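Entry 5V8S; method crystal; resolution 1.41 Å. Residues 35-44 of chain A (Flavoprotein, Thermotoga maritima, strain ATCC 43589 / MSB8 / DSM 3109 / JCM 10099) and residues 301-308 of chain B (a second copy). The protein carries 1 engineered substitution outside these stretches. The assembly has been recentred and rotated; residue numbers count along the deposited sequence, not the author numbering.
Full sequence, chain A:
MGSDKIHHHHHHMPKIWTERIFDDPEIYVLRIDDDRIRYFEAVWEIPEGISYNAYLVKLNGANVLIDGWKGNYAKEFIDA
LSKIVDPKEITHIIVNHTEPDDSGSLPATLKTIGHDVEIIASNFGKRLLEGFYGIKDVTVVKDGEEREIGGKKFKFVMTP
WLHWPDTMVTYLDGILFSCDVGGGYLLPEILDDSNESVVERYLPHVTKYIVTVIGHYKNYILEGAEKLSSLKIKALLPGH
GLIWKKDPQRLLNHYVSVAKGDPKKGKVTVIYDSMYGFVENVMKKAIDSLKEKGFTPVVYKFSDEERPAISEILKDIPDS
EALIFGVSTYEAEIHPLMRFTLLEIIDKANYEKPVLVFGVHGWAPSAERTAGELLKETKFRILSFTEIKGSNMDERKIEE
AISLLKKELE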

# COMPACT_ATOMS: atom_id res chain seq x y z
N ASP A 35 -5.20 -21.22 -6.86
CA ASP A 35 -3.80 -20.83 -6.85
C ASP A 35 -3.50 -19.72 -7.85
O ASP A 35 -2.32 -19.42 -8.09
CB ASP A 35 -2.88 -22.04 -7.08
CG ASP A 35 -3.11 -22.71 -8.41
OD1 ASP A 35 -4.06 -22.36 -9.12
OD2 ASP A 35 -2.33 -23.62 -8.74
N ARG A 36 -4.52 -19.10 -8.43
CA ARG A 36 -4.33 -17.96 -9.33
C ARG A 36 -4.42 -16.64 -8.59
O ARG A 36 -3.65 -15.71 -8.87
CB ARG A 36 -5.36 -17.99 -10.47
CG ARG A 36 -5.22 -19.15 -11.45
CD ARG A 36 -6.26 -19.05 -12.59
NE ARG A 36 -6.46 -20.31 -13.29
CZ ARG A 36 -7.46 -20.55 -14.13
NH1 ARG A 36 -8.36 -19.61 -14.40
NH2 ARG A 36 -7.56 -21.74 -14.72
N ILE A 37 -5.35 -16.54 -7.64
CA ILE A 37 -5.57 -15.30 -6.92
C ILE A 37 -4.32 -14.92 -6.15
O ILE A 37 -3.61 -15.79 -5.62
CB ILE A 37 -6.80 -15.46 -6.02
CG1 ILE A 37 -7.21 -14.13 -5.38
CG2 ILE A 37 -6.55 -16.52 -4.93
CD1 ILE A 37 -8.65 -14.10 -4.94
N ARG A 38 -4.04 -13.62 -6.08
CA ARG A 38 -2.92 -13.07 -5.32
C ARG A 38 -3.36 -12.15 -4.19
O ARG A 38 -2.67 -12.09 -3.15
CB ARG A 38 -1.97 -12.29 -6.25
CG ARG A 38 -1.42 -13.16 -7.38
CD ARG A 38 -0.45 -12.41 -8.26
NE ARG A 38 0.77 -12.11 -7.54
CZ ARG A 38 1.57 -11.09 -7.82
NH1 ARG A 38 1.26 -10.26 -8.82
NH2 ARG A 38 2.66 -10.90 -7.11
N TYR A 39 -4.48 -11.45 -4.34
CA TYR A 39 -4.94 -10.44 -3.39
C TYR A 39 -6.42 -10.70 -3.13
O TYR A 39 -7.27 -10.38 -3.97
CB TYR A 39 -4.75 -9.05 -3.96
CG TYR A 39 -3.32 -8.79 -4.42
CD1 TYR A 39 -2.28 -8.72 -3.51
CD2 TYR A 39 -3.02 -8.67 -5.77
CE1 TYR A 39 -0.97 -8.49 -3.94
CE2 TYR A 39 -1.72 -8.45 -6.21
CZ TYR A 39 -0.71 -8.35 -5.29
OH TYR A 39 0.57 -8.15 -5.71
N PHE A 40 -6.75 -11.25 -1.96
CA PHE A 40 -8.14 -11.48 -1.65
C PHE A 40 -8.86 -10.15 -1.45
O PHE A 40 -8.32 -9.23 -0.84
CB PHE A 40 -8.28 -12.37 -0.42
CG PHE A 40 -9.62 -13.03 -0.31
CD1 PHE A 40 -9.98 -13.96 -1.26
CD2 PHE A 40 -10.50 -12.70 0.70
CE1 PHE A 40 -11.22 -14.57 -1.21
CE2 PHE A 40 -11.75 -13.29 0.76
CZ PHE A 40 -12.10 -14.24 -0.20
N GLU A 41 -10.08 -10.07 -1.97
CA GLU A 41 -10.82 -8.81 -2.01
C GLU A 41 -10.04 -7.71 -2.76
O GLU A 41 -10.29 -6.52 -2.54
CB GLU A 41 -11.19 -8.32 -0.59
CG GLU A 41 -12.14 -9.21 0.19
CD GLU A 41 -12.42 -8.74 1.63
OE1 GLU A 41 -11.61 -7.99 2.23
OE2 GLU A 41 -13.50 -9.09 2.15
N ALA A 42 -9.11 -8.10 -3.63
CA ALA A 42 -8.20 -7.18 -4.32
C ALA A 42 -7.35 -6.37 -3.35
O ALA A 42 -6.92 -5.27 -3.68
CB ALA A 42 -8.94 -6.27 -5.32
N VAL A 43 -7.09 -6.89 -2.16
CA VAL A 43 -6.18 -6.19 -1.24
C VAL A 43 -5.27 -7.08 -0.40
O VAL A 43 -4.11 -6.72 -0.19
CB VAL A 43 -6.92 -5.14 -0.39
CG1 VAL A 43 -8.07 -5.72 0.30
CG2 VAL A 43 -5.98 -4.47 0.64
N TRP A 44 -5.76 -8.22 0.11
CA TRP A 44 -5.01 -8.98 1.11
C TRP A 44 -4.08 -9.98 0.43
O TRP A 44 -4.52 -10.88 -0.28
CB TRP A 44 -5.94 -9.68 2.11
CG TRP A 44 -6.97 -8.77 2.64
CD1 TRP A 44 -8.31 -8.90 2.49
CD2 TRP A 44 -6.77 -7.56 3.39
NE1 TRP A 44 -8.96 -7.85 3.08
CE2 TRP A 44 -8.04 -7.01 3.63
CE3 TRP A 44 -5.64 -6.88 3.85
CZ2 TRP A 44 -8.21 -5.81 4.32
CZ3 TRP A 44 -5.81 -5.68 4.54
CH2 TRP A 44 -7.10 -5.16 4.76
N LYS B 301 -5.47 -0.69 -12.77
CA LYS B 301 -6.50 -1.54 -12.18
C LYS B 301 -5.95 -2.29 -10.98
O LYS B 301 -4.98 -3.05 -11.13
CB LYS B 301 -6.99 -2.56 -13.22
CG LYS B 301 -7.98 -3.60 -12.73
CD LYS B 301 -8.21 -4.63 -13.85
CE LYS B 301 -9.24 -5.68 -13.49
NZ LYS B 301 -9.28 -6.71 -14.57
N PHE B 302 -6.58 -2.12 -9.82
CA PHE B 302 -6.33 -2.95 -8.64
C PHE B 302 -7.29 -4.13 -8.72
O PHE B 302 -8.50 -3.94 -8.60
CB PHE B 302 -6.60 -2.18 -7.35
CG PHE B 302 -5.64 -1.03 -7.12
CD1 PHE B 302 -4.37 -1.25 -6.64
CD2 PHE B 302 -6.02 0.28 -7.40
CE1 PHE B 302 -3.49 -0.22 -6.43
CE2 PHE B 302 -5.15 1.34 -7.16
CZ PHE B 302 -3.88 1.08 -6.70
N SER B 303 -6.76 -5.33 -8.87
CA SER B 303 -7.62 -6.50 -8.95
C SER B 303 -7.12 -7.57 -7.98
O SER B 303 -6.17 -7.37 -7.22
CB SER B 303 -7.63 -7.06 -10.38
OG SER B 303 -6.39 -7.67 -10.70
N ASP B 304 -7.76 -8.74 -8.04
CA ASP B 304 -7.28 -9.84 -7.20
C ASP B 304 -6.01 -10.50 -7.74
O ASP B 304 -5.48 -11.40 -7.09
CB ASP B 304 -8.41 -10.83 -6.89
CG ASP B 304 -8.86 -11.62 -8.08
OD1 ASP B 304 -8.14 -11.72 -9.08
OD2 ASP B 304 -9.96 -12.19 -8.00
N GLU B 305 -5.49 -10.06 -8.89
CA GLU B 305 -4.23 -10.55 -9.40
C GLU B 305 -3.20 -9.48 -9.68
O GLU B 305 -2.01 -9.81 -9.81
CB GLU B 305 -4.42 -11.36 -10.68
CG GLU B 305 -4.98 -12.72 -10.39
CD GLU B 305 -5.05 -13.57 -11.62
OE1 GLU B 305 -4.31 -13.30 -12.59
OE2 GLU B 305 -5.88 -14.49 -11.62
N GLU B 306 -3.60 -8.21 -9.77
CA GLU B 306 -2.70 -7.14 -10.18
C GLU B 306 -2.77 -5.99 -9.19
O GLU B 306 -3.84 -5.64 -8.71
CB GLU B 306 -3.11 -6.59 -11.57
CG GLU B 306 -2.90 -7.56 -12.73
CD GLU B 306 -3.17 -6.92 -14.10
OE1 GLU B 306 -4.03 -6.01 -14.20
OE2 GLU B 306 -2.51 -7.33 -15.08
N ARG B 307 -1.60 -5.39 -8.94
CA ARG B 307 -1.46 -4.28 -7.99
C ARG B 307 -0.51 -3.22 -8.58
O ARG B 307 0.71 -3.34 -8.45
CB ARG B 307 -0.91 -4.82 -6.67
CG ARG B 307 -0.44 -3.79 -5.68
CD ARG B 307 -1.57 -3.13 -4.96
NE ARG B 307 -2.36 -4.10 -4.22
CZ ARG B 307 -2.09 -4.50 -2.97
NH1 ARG B 307 -1.06 -3.99 -2.30
NH2 ARG B 307 -2.88 -5.39 -2.39
N PRO B 308 -1.05 -2.17 -9.20
CA PRO B 308 -0.18 -1.13 -9.77
C PRO B 308 0.67 -0.42 -8.73
O PRO B 308 0.34 -0.34 -7.55
CB PRO B 308 -1.17 -0.15 -10.41
CG PRO B 308 -2.51 -0.67 -10.19
CD PRO B 308 -2.45 -1.98 -9.55
O HOH W 1 -4.99 -5.02 -5.85

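Interfaces between copies of one protein are often described as side chains interlocking, yet many are organised by the main chain, with side chains adapting to what the backbone has fixed. The contact between residues 35-44 of chain A and 301-308 of chain B in this flavoprotein is a compact example, burying 544 Å² over both sides.

Its anchor is a single carbonyl. B:Asp304 O accepts two hydrogen bonds from consecutive amides, A:Arg38 N at 2.8 Å and A:Tyr39 N at 2.9 Å. One oxygen can serve both because the chain at A:Arg38, with phi/psi of -117/-31, is not extended, so the two N-H groups point to the same side rather than alternating as in a strand. In return, B:Asp304 CA approaches A:Tyr39 O at 3.3 Å in a CA-H...O contact.

Each chain holds its own shape for this meeting. In chain A a type II turn runs from A:Tyr39 to A:Ala42, closed by A:Ala42 N to A:Tyr39 O at 2.9 Å. It carries A:Ala42 to the partner with its CB directed toward it, 3.5 Å from B:Ser303 C, and the two CA atoms of A:Ala42 and B:Asp304 lie just 4.0 Å apart. At so close an approach, the small methyl packs directly on main chain. In chain B the p rotamer of B:Ser303 (chi1 71°) turns OG back over the following residues, where it accepts hydrogen bonds from B:Glu305 N at 3.1 Å and B:Glu306 N at 3.0 Å. The hydroxyl thus braces the bend from within its own chain.

The most elaborate side chain is B:Arg307. Its chi1 is t, but chi2 and chi3 are both p and chi4 is 87°, so the chain folds instead of reaching straight out. This curl lays the guanidinium over one face of the A:Tyr39 ring, with B:Arg307 CZ 4.5 Å from the ring centroid and 22° off the normal, a cation-pi arrangement. It leaves the edge of the guanidinium free for hydrogen bonding: B:Arg307 NH2 donates a weak bond to A:Val43 O at 2.8 Å, weak because the angle at hydrogen is 124°. B:Arg307 NE donates to water 1 at 3.2 Å, and that water also lies 2.9 Å from A:Ala42 O and 3.0 Å from B:Ser303 O, linking the two backbones. The CA-to-CB bond of A:Tyr39 points toward the partner, and chi1 is m (-54°), which places the ring against the guanidinium of B:Arg307.

A:Arg38 plays a looser part. A p turn at chi3 (69°) brings its guanidinium edge to B:Glu305 O, where A:Arg38 NH1 makes a weak hydrogen bond at 3.4 Å. The CA-to-CB bond of B:Glu305 points away, but with chi1 m and chi2 t its end comes nearer, leaving B:Glu305 OE2 3.7 Å from A:Arg36 CB; partway along, B:Glu305 CG lies 3.6 Å from A:Arg36 O. A:Ile37, t at both chi angles, places CG1 3.8 Å from B:Asp304 CB, adding an apolar contact beside the shared carbonyl.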